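Local coordinates for FdtA domain-containing protein (Helicobacter canadensis MIT 98-5491, PDB 7N67) that probably works as a 3,4-ketoisomerase on a dTDP-linked keto sugar, a step in making an unusual formylated sugar, at residues H71-L76 with N139-D144; C87-N92 with L109-N114. All blocks are in the same frame, centred on the assembly; numbering follows the deposited sequence.

Contact 1: H71-L76 with N139-D144; sequences HAHKEL and NEYIRD. With TYD (thymidine-5'-diphosphate), chain E.
His73 turns the edge of its ring onto the face of Tyr141. CE1 of His73 sits over the middle of the phenol ring, 3.6 Å from Tyr141 CE1. The planes are 82° apart, which makes this an edge-to-face pair. His71 meets the same phenol differently. Tyr141 CE2 lies over the centre of the imidazole face, and the planes are oblique at 49°. A hydrogen bond of 2.8 Å joins His71 ND1 and His73 NE2. His71 CG stands between the backbone N and the carbonyl carbon (chi1 44°), a torsion that carries NE2 toward the ligand. His71 NE2 donates to O3B of thymidine-5'-diphosphate (TYD) at 2.6 Å. Arg143 runs extended from CG to NE beside His71. Its NH1 and NH2 both donate to TYD O1A, near the guanidinium plane, at 3.2 and 3.1 Å. Tyr141 CD2 lies over one guanidinium face, toward its rim, and Tyr141 OH is 3.3 Å from TYD C5M. Glu138 makes a salt bridge to Arg143 NE. On the backbone, Ala72 N bonds Ile142 O (2.9 Å) and Ile142 N bonds Ala72 O (3.0 Å), an antiparallel hydrogen-bonded pair. Their side chains leave the sheet on the face away from the rings and meet Phe148 of helix 145-152. Arg37 of the second subunit also hydrogen-bonds the ligand. His71, Tyr141 and Arg143 thus line part of the dTDP pocket of this cupin-like protein, with His73 behind as second shell.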
ATOM      1  N   HIS B  71     -22.960  11.220  -6.522  1.00 28.98           N
ATOM      2  CA  HIS B  71     -24.137  10.617  -7.194  1.00 28.96           C
ATOM      3  C   HIS B  71     -25.053   9.925  -6.175  1.00 26.71           C
ATOM      4  O   HIS B  71     -24.686   9.802  -5.023  1.00 27.81           O
ATOM      5  CB  HIS B  71     -23.703   9.699  -8.351  1.00 29.22           C
ATOM      6  CG  HIS B  71     -22.559   8.799  -8.052  1.00 27.25           C
ATOM      7  ND1 HIS B  71     -22.719   7.614  -7.373  1.00 29.20           N
ATOM      8  CD2 HIS B  71     -21.258   8.870  -8.383  1.00 27.60           C
ATOM      9  CE1 HIS B  71     -21.553   6.998  -7.279  1.00 28.75           C
ATOM     10  NE2 HIS B  71     -20.639   7.754  -7.879  1.00 28.18           N
ATOM     11  N   ALA B  72     -26.260   9.594  -6.604  1.00 27.29           N
ATOM     12  CA  ALA B  72     -27.293   8.887  -5.821  1.00 29.60           C
ATOM     13  C   ALA B  72     -28.010   7.909  -6.756  1.00 28.28           C
ATOM     14  O   ALA B  72     -27.834   8.013  -7.980  1.00 25.15           O
ATOM     15  CB  ALA B  72     -28.254   9.879  -5.185  1.00 31.64           C
ATOM     16  N   HIS B  73     -28.789   7.001  -6.174  1.00 32.67           N
ATOM     17  CA  HIS B  73     -29.405   5.822  -6.844  1.00 34.04           C
ATOM     18  C   HIS B  73     -30.705   5.507  -6.117  1.00 35.10           C
ATOM     19  O   HIS B  73     -30.654   5.450  -4.881  1.00 32.17           O
ATOM     20  CB  HIS B  73     -28.412   4.648  -6.804  1.00 32.23           C
ATOM     21  CG  HIS B  73     -27.038   5.076  -7.191  1.00 31.30           C
ATOM     22  ND1 HIS B  73     -26.541   4.912  -8.472  1.00 30.65           N
ATOM     23  CD2 HIS B  73     -26.083   5.729  -6.490  1.00 31.71           C
ATOM     24  CE1 HIS B  73     -25.321   5.416  -8.532  1.00 31.79           C
ATOM     25  NE2 HIS B  73     -25.022   5.939  -7.327  1.00 31.95           N
ATOM     26  N   LYS B  74     -31.813   5.352  -6.850  1.00 41.82           N
ATOM     27  CA  LYS B  74     -33.146   5.038  -6.266  1.00 43.30           C
ATOM     28  C   LYS B  74     -33.134   3.586  -5.755  1.00 42.16           C
ATOM     29  O   LYS B  74     -33.684   3.353  -4.674  1.00 37.74           O
ATOM     30  CB  LYS B  74     -34.255   5.318  -7.287  1.00 49.64           C
ATOM     31  CG  LYS B  74     -34.364   6.769  -7.772  1.00 53.41           C
ATOM     32  CD  LYS B  74     -35.183   6.968  -9.062  1.00 54.21           C
ATOM     33  CE  LYS B  74     -36.558   7.582  -8.862  1.00 59.83           C
ATOM     34  NZ  LYS B  74     -37.266   7.032  -7.681  1.00 64.01           N
ATOM     35  N   GLU B  75     -32.461   2.661  -6.461  1.00 42.49           N
ATOM     36  CA  GLU B  75     -32.569   1.184  -6.228  1.00 43.94           C
ATOM     37  C   GLU B  75     -31.240   0.582  -5.708  1.00 39.55           C
ATOM     38  O   GLU B  75     -31.266  -0.197  -4.695  1.00 34.03           O
ATOM     39  CB  GLU B  75     -33.079   0.527  -7.521  1.00 45.04           C
ATOM     40  CG  GLU B  75     -34.471  -0.086  -7.427  1.00 47.84           C
ATOM     41  CD  GLU B  75     -35.419   0.456  -6.365  1.00 48.31           C
ATOM     42  OE1 GLU B  75     -35.873   1.606  -6.516  1.00 44.08           O
ATOM     43  OE2 GLU B  75     -35.704  -0.286  -5.386  1.00 46.85           O
ATOM     44  N   LEU B  76     -30.114   0.942  -6.329  1.00 35.28           N
ATOM     45  CA  LEU B  76     -28.797   0.296  -6.095  1.00 34.81           C
ATOM     46  C   LEU B  76     -28.413   0.392  -4.614  1.00 32.24           C
ATOM     47  O   LEU B  76     -28.340   1.521  -4.098  1.00 30.17           O
ATOM     48  CB  LEU B  76     -27.731   0.953  -6.978  1.00 34.38           C
ATOM     49  CG  LEU B  76     -26.384   0.228  -6.987  1.00 34.98           C
ATOM     50  CD1 LEU B  76     -26.514  -1.147  -7.635  1.00 32.62           C
ATOM     51  CD2 LEU B  76     -25.328   1.059  -7.702  1.00 36.42           C
ATOM     52  N   ASN B 139     -27.889   5.099 -16.756  1.00 44.18           N
ATOM     53  CA  ASN B 139     -29.219   5.755 -16.855  1.00 46.60           C
ATOM     54  C   ASN B 139     -29.795   6.003 -15.460  1.00 44.43           C
ATOM     55  O   ASN B 139     -30.477   7.026 -15.312  1.00 44.44           O
ATOM     56  CB  ASN B 139     -30.237   4.936 -17.652  1.00 55.74           C
ATOM     57  CG  ASN B 139     -29.813   4.686 -19.081  1.00 60.69           C
ATOM     58  OD1 ASN B 139     -28.994   5.427 -19.623  1.00 64.54           O
ATOM     59  ND2 ASN B 139     -30.378   3.657 -19.696  1.00 61.67           N
ATOM     60  N   GLU B 140     -29.565   5.103 -14.494  1.00 41.70           N
ATOM     61  CA  GLU B 140     -30.200   5.144 -13.143  1.00 41.71           C
ATOM     62  C   GLU B 140     -29.386   6.008 -12.163  1.00 38.20           C
ATOM     63  O   GLU B 140     -29.843   6.161 -11.003  1.00 34.09           O
ATOM     64  CB  GLU B 140     -30.387   3.727 -12.597  1.00 46.07           C
ATOM     65  CG  GLU B 140     -31.450   2.953 -13.344  1.00 50.71           C
ATOM     66  CD  GLU B 140     -32.750   3.738 -13.418  1.00 55.10           C
ATOM     67  OE1 GLU B 140     -33.263   4.123 -12.326  1.00 50.05           O
ATOM     68  OE2 GLU B 140     -33.214   4.009 -14.561  1.00 54.60           O
ATOM     69  N   TYR B 141     -28.228   6.522 -12.596  1.00 37.43           N
ATOM     70  CA  TYR B 141     -27.352   7.452 -11.827  1.00 38.04           C
ATOM     71  C   TYR B 141     -28.009   8.837 -11.760  1.00 38.57           C
ATOM     72  O   TYR B 141     -28.521   9.341 -12.767  1.00 41.76           O
ATOM     73  CB  TYR B 141     -25.968   7.590 -12.469  1.00 38.22           C
ATOM     74  CG  TYR B 141     -24.899   6.650 -11.966  1.00 39.52           C
ATOM     75  CD1 TYR B 141     -25.003   5.278 -12.136  1.00 41.29           C
ATOM     76  CD2 TYR B 141     -23.746   7.138 -11.378  1.00 39.69           C
ATOM     77  CE1 TYR B 141     -24.013   4.416 -11.699  1.00 42.57           C
ATOM     78  CE2 TYR B 141     -22.743   6.295 -10.939  1.00 42.07           C
ATOM     79  CZ  TYR B 141     -22.871   4.925 -11.106  1.00 43.88           C
ATOM     80  OH  TYR B 141     -21.883   4.089 -10.667  1.00 40.52           O
ATOM     81  N   ILE B 142     -28.000   9.440 -10.579  1.00 36.49           N
ATOM     82  CA  ILE B 142     -28.267  10.893 -10.401  1.00 34.08           C
ATOM     83  C   ILE B 142     -26.932  11.540 -10.049  1.00 32.74           C
ATOM     84  O   ILE B 142     -26.395  11.198  -8.985  1.00 30.81           O
ATOM     85  CB  ILE B 142     -29.350  11.092  -9.330  1.00 33.73           C
ATOM     86  CG1 ILE B 142     -30.586  10.256  -9.669  1.00 30.54           C
ATOM     87  CG2 ILE B 142     -29.665  12.573  -9.158  1.00 33.98           C
ATOM     88  CD1 ILE B 142     -31.553  10.114  -8.539  1.00 32.16           C
ATOM     89  N   ARG B 143     -26.379  12.341 -10.961  1.00 32.11           N
ATOM     90  CA  ARG B 143     -25.036  12.961 -10.820  1.00 34.75           C
ATOM     91  C   ARG B 143     -25.169  14.474 -10.573  1.00 35.11           C
ATOM     92  O   ARG B 143     -24.151  15.180 -10.744  1.00 34.12           O
ATOM     93  CB  ARG B 143     -24.194  12.719 -12.080  1.00 36.35           C
ATOM     94  CG  ARG B 143     -23.940  11.256 -12.410  1.00 38.51           C
ATOM     95  CD  ARG B 143     -22.940  11.120 -13.543  1.00 39.95           C
ATOM     96  NE  ARG B 143     -22.535   9.736 -13.780  1.00 43.73           N
ATOM     97  CZ  ARG B 143     -21.633   9.064 -13.071  1.00 41.87           C
ATOM     98  NH1 ARG B 143     -21.030   9.632 -12.041  1.00 41.75           N
ATOM     99  NH2 ARG B 143     -21.344   7.813 -13.385  1.00 44.38           N
ATOM    100  N   ASP B 144     -26.369  14.957 -10.234  1.00 34.56           N
ATOM    101  CA  ASP B 144     -26.648  16.385  -9.926  1.00 35.16           C
ATOM    102  C   ASP B 144     -27.333  16.433  -8.563  1.00 33.11           C
ATOM    103  O   ASP B 144     -28.377  15.754  -8.419  1.00 32.72           O
ATOM    104  CB  ASP B 144     -27.528  17.033 -10.995  1.00 38.16           C
ATOM    105  CG  ASP B 144     -27.731  18.525 -10.792  1.00 41.17           C
ATOM    106  OD1 ASP B 144     -28.569  18.916  -9.942  1.00 43.08           O
ATOM    107  OD2 ASP B 144     -27.025  19.282 -11.461  1.00 46.49           O
TER
HETATM  108  PA  TYD E 200     -17.668   7.318 -11.609  1.00 32.67           P
HETATM  109  O1A TYD E 200     -19.128   7.177 -11.358  1.00 30.26           O
HETATM  110  O2A TYD E 200     -17.152   8.616 -12.131  1.00 35.16           O
HETATM  111  O3A TYD E 200     -16.864   6.875 -10.302  1.00 27.97           O
HETATM  112  PB  TYD E 200     -16.957   7.236  -8.749  1.00 27.98           P
HETATM  113  O1B TYD E 200     -15.729   6.588  -8.113  1.00 26.72           O
HETATM  114  O2B TYD E 200     -16.912   8.748  -8.724  1.00 28.04           O
HETATM  115  O3B TYD E 200     -18.243   6.682  -8.207  1.00 25.75           O
HETATM  116  O5' TYD E 200     -17.175   6.163 -12.598  1.00 33.32           O
HETATM  117  C5' TYD E 200     -16.050   6.456 -13.450  1.00 32.82           C
HETATM  118  C4' TYD E 200     -16.327   5.841 -14.795  1.00 33.64           C
HETATM  119  O4' TYD E 200     -16.496   4.415 -14.630  1.00 31.88           O
HETATM  120  C3' TYD E 200     -17.587   6.370 -15.480  1.00 33.86           C
HETATM  121  O3' TYD E 200     -17.332   6.634 -16.852  1.00 33.62           O
HETATM  122  C2' TYD E 200     -18.576   5.225 -15.331  1.00 34.86           C
HETATM  123  C1' TYD E 200     -17.671   4.000 -15.303  1.00 34.29           C
HETATM  124  N1  TYD E 200     -18.243   2.847 -14.571  1.00 36.12           N
HETATM  125  C2  TYD E 200     -18.513   1.694 -15.281  1.00 34.40           C
HETATM  126  O2  TYD E 200     -18.288   1.586 -16.481  1.00 32.32           O
HETATM  127  N3  TYD E 200     -19.072   0.683 -14.536  1.00 32.59           N
HETATM  128  C4  TYD E 200     -19.367   0.699 -13.185  1.00 31.64           C
HETATM  129  O4  TYD E 200     -19.867  -0.298 -12.648  1.00 31.95           O
HETATM  130  C5  TYD E 200     -19.046   1.929 -12.499  1.00 32.62           C
HETATM  131  C5M TYD E 200     -19.330   2.026 -11.029  1.00 31.06           C
HETATM  132  C6  TYD E 200     -18.514   2.932 -13.216  1.00 35.04           C

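Contact 2: C87-N92 with L109-N114; sequences CEIVLN and LFIGKN
With chi1 at 171°, Leu109 holds CG on the far side from its own N, and its CD2 branch meets Ile89. On the facing strand, Ile89 places CG2 anti to N and CG1 beside N (chi1 -45°). CD2 of Leu109 lies against the branch point of Ile89. It is 3.6 Å from Ile89 CG2 and 3.8 Å from both CB and CG1 of Ile89. The two side chains run antiparallel past one another, and a single methyl, Leu109 CD2, touches three carbons of Ile89. Leu91 and Ile111 make the second pair. The terminal CD1 of Ile111 comes within 3.9 Å of Leu91 CD2. These two side chains cross at a slant and meet through their end methyls. The pairs are also linked diagonally. Leu91 CD1 is 4.3 Å from Leu109 CD2, and Ile89 CG2 is 4.4 Å from Ile111 CD1. All four residues are buried, and no hydrogen bond joins the two segments. The strand axes are 10.5 Å apart at closest approach, with directions 29° apart. This is face-to-face packing of two sheets, with these four aliphatic side chains meeting between them, consistent with the two-sheet beta-barrel of the cupin family. Strand 87-92 runs between strands 98-102 and 116-120 in one sheet. Strand 107-111 belongs to the other sheet, next to strand 78-84. Leu80 of that strand touches both Ile89 and Ile111. From strand 98-102, Ile100 packs on Leu91 and Leu109, while Arg117 of strand 116-120 touches Leu91 and Ile111.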
ATOM      1  N   CYS B  87     -10.231   6.899   3.321  1.00 31.12           N
ATOM      2  CA  CYS B  87     -10.934   8.059   2.751  1.00 33.31           C
ATOM      3  C   CYS B  87     -12.100   8.450   3.651  1.00 32.68           C
ATOM      4  O   CYS B  87     -12.381   7.732   4.624  1.00 33.37           O
ATOM      5  CB  CYS B  87     -11.326   7.784   1.308  1.00 36.78           C
ATOM      6  SG  CYS B  87     -13.004   7.158   1.125  1.00 38.12           S
ATOM      7  N   GLU B  88     -12.678   9.614   3.371  1.00 31.87           N
ATOM      8  CA  GLU B  88     -13.853  10.142   4.089  1.00 32.09           C
ATOM      9  C   GLU B  88     -15.082   9.963   3.197  1.00 29.84           C
ATOM     10  O   GLU B  88     -15.189  10.687   2.190  1.00 27.75           O
ATOM     11  CB  GLU B  88     -13.619  11.600   4.474  1.00 32.36           C
ATOM     12  CG  GLU B  88     -14.695  12.115   5.400  1.00 34.90           C
ATOM     13  CD  GLU B  88     -14.593  13.594   5.696  1.00 37.70           C
ATOM     14  OE1 GLU B  88     -15.615  14.182   6.116  1.00 36.78           O
ATOM     15  OE2 GLU B  88     -13.496  14.153   5.489  1.00 40.87           O
ATOM     16  N   ILE B  89     -15.973   9.044   3.568  1.00 31.36           N
ATOM     17  CA  ILE B  89     -17.306   8.895   2.908  1.00 31.42           C
ATOM     18  C   ILE B  89     -18.228   9.971   3.470  1.00 29.34           C
ATOM     19  O   ILE B  89     -18.351  10.030   4.693  1.00 30.26           O
ATOM     20  CB  ILE B  89     -17.926   7.497   3.094  1.00 31.71           C
ATOM     21  CG1 ILE B  89     -16.926   6.361   2.850  1.00 32.78           C
ATOM     22  CG2 ILE B  89     -19.153   7.368   2.205  1.00 33.54           C
ATOM     23  CD1 ILE B  89     -16.225   6.438   1.527  1.00 32.98           C
ATOM     24  N   VAL B  90     -18.839  10.772   2.592  1.00 29.30           N
ATOM     25  CA  VAL B  90     -19.833  11.821   2.966  1.00 29.53           C
ATOM     26  C   VAL B  90     -21.186  11.432   2.365  1.00 28.04           C
ATOM     27  O   VAL B  90     -21.298  11.336   1.127  1.00 26.89           O
ATOM     28  CB  VAL B  90     -19.417  13.237   2.521  1.00 31.42           C
ATOM     29  CG1 VAL B  90     -20.329  14.292   3.130  1.00 29.65           C
ATOM     30  CG2 VAL B  90     -17.965  13.542   2.852  1.00 31.86           C
ATOM     31  N   LEU B  91     -22.167  11.272   3.248  1.00 28.95           N
ATOM     32  CA  LEU B  91     -23.509  10.699   3.001  1.00 29.71           C
ATOM     33  C   LEU B  91     -24.558  11.786   3.233  1.00 31.61           C
ATOM     34  O   LEU B  91     -24.491  12.506   4.254  1.00 31.50           O
ATOM     35  CB  LEU B  91     -23.738   9.542   3.975  1.00 30.38           C
ATOM     36  CG  LEU B  91     -22.864   8.309   3.769  1.00 32.06           C
ATOM     37  CD1 LEU B  91     -23.346   7.181   4.672  1.00 30.92           C
ATOM     38  CD2 LEU B  91     -22.852   7.878   2.300  1.00 32.30           C
ATOM     39  N   ASN B  92     -25.516  11.878   2.328  1.00 30.48           N
ATOM     40  CA  ASN B  92     -26.549  12.928   2.395  1.00 31.37           C
ATOM     41  C   ASN B  92     -27.820  12.328   1.815  1.00 30.78           C
ATOM     42  O   ASN B  92     -27.749  11.840   0.679  1.00 31.77           O
ATOM     43  CB  ASN B  92     -26.082  14.194   1.673  1.00 32.16           C
ATOM     44  CG  ASN B  92     -27.049  15.337   1.881  1.00 32.93           C
ATOM     45  OD1 ASN B  92     -28.174  15.305   1.379  1.00 29.73           O
ATOM     46  ND2 ASN B  92     -26.629  16.320   2.659  1.00 34.26           N
ATOM     47  N   LEU B 109     -19.098  -0.380   4.879  1.00 26.44           N
ATOM     48  CA  LEU B 109     -20.163   0.654   4.994  1.00 26.46           C
ATOM     49  C   LEU B 109     -21.259   0.297   3.998  1.00 26.16           C
ATOM     50  O   LEU B 109     -21.006   0.365   2.775  1.00 25.09           O
ATOM     51  CB  LEU B 109     -19.603   2.058   4.732  1.00 24.33           C
ATOM     52  CG  LEU B 109     -20.645   3.167   4.622  1.00 23.19           C
ATOM     53  CD1 LEU B 109     -21.360   3.349   5.946  1.00 23.78           C
ATOM     54  CD2 LEU B 109     -20.015   4.484   4.175  1.00 23.19           C
ATOM     55  N   PHE B 110     -22.400  -0.135   4.522  1.00 26.55           N
ATOM     56  CA  PHE B 110     -23.601  -0.385   3.709  1.00 29.00           C
ATOM     57  C   PHE B 110     -24.199   0.988   3.467  1.00 28.46           C
ATOM     58  O   PHE B 110     -24.255   1.739   4.446  1.00 26.69           O
ATOM     59  CB  PHE B 110     -24.590  -1.312   4.412  1.00 31.76           C
ATOM     60  CG  PHE B 110     -25.948  -1.364   3.762  1.00 32.35           C
ATOM     61  CD1 PHE B 110     -26.996  -0.604   4.251  1.00 33.33           C
ATOM     62  CD2 PHE B 110     -26.167  -2.157   2.648  1.00 32.99           C
ATOM     63  CE1 PHE B 110     -28.246  -0.665   3.649  1.00 35.53           C
ATOM     64  CE2 PHE B 110     -27.416  -2.216   2.053  1.00 34.00           C
ATOM     65  CZ  PHE B 110     -28.454  -1.470   2.553  1.00 32.92           C
ATOM     66  N   ILE B 111     -24.544   1.269   2.213  1.00 28.12           N
ATOM     67  CA  ILE B 111     -25.229   2.501   1.748  1.00 30.06           C
ATOM     68  C   ILE B 111     -26.501   2.069   1.016  1.00 32.42           C
ATOM     69  O   ILE B 111     -26.388   1.500  -0.082  1.00 33.82           O
ATOM     70  CB  ILE B 111     -24.291   3.321   0.847  1.00 30.51           C
ATOM     71  CG1 ILE B 111     -23.027   3.735   1.604  1.00 29.06           C
ATOM     72  CG2 ILE B 111     -25.035   4.511   0.250  1.00 31.11           C
ATOM     73  CD1 ILE B 111     -21.988   4.397   0.748  1.00 29.67           C
ATOM     74  N   GLY B 112     -27.662   2.353   1.604  1.00 34.40           N
ATOM     75  CA  GLY B 112     -28.973   1.980   1.047  1.00 35.11           C
ATOM     76  C   GLY B 112     -29.428   2.895  -0.080  1.00 33.99           C
ATOM     77  O   GLY B 112     -28.587   3.495  -0.783  1.00 29.69           O
ATOM     78  N   LYS B 113     -30.748   2.983  -0.236  1.00 37.44           N
ATOM     79  CA  LYS B 113     -31.437   3.600  -1.395  1.00 39.36           C
ATOM     80  C   LYS B 113     -31.559   5.108  -1.191  1.00 38.81           C
ATOM     81  O   LYS B 113     -31.574   5.564  -0.023  1.00 35.13           O
ATOM     82  CB  LYS B 113     -32.832   2.986  -1.536  1.00 42.24           C
ATOM     83  CG  LYS B 113     -32.853   1.526  -1.951  1.00 43.26           C
ATOM     84  CD  LYS B 113     -34.241   0.961  -2.170  1.00 44.55           C
ATOM     85  CE  LYS B 113     -34.160  -0.411  -2.807  1.00 48.70           C
ATOM     86  NZ  LYS B 113     -35.468  -1.103  -2.815  1.00 49.78           N
ATOM     87  N   ASN B 114     -31.691   5.853  -2.288  1.00 37.47           N
ATOM     88  CA  ASN B 114     -31.970   7.305  -2.222  1.00 40.39           C
ATOM     89  C   ASN B 114     -30.928   7.942  -1.294  1.00 41.37           C
ATOM     90  O   ASN B 114     -31.330   8.715  -0.403  1.00 43.47           O
ATOM     91  CB  ASN B 114     -33.401   7.575  -1.732  1.00 40.17           C
ATOM     92  CG  ASN B 114     -34.460   6.859  -2.546  1.00 38.67           C
ATOM     93  OD1 ASN B 114     -35.348   6.222  -1.985  1.00 43.63           O
ATOM     94  ND2 ASN B 114     -34.373   6.944  -3.860  1.00 35.55           N
TER

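From the N terminus, the chain first reaches 71-76 at the end of strand 68-73. It then passes through strand 78-84 into 87-92. Contact 2 closes the shorter loop when 109-114 returns against 87-92. Strands 116-120 and 127-132 follow before 139-144 closes contact 1 against 71-76, so contact 2 is nested inside contact 1. Contact 1 adds the edge strand 141-142 to the five-stranded sheet, at the ligand pocket. Contact 2 packs that sheet on the six-stranded one. Their centres lie about 13 Å apart. They touch directly where Glu75 OE2 forms a salt bridge with Lys113 NZ at 2.7 Å, and His73 O probably accepts a hydrogen bond from Asn114 N.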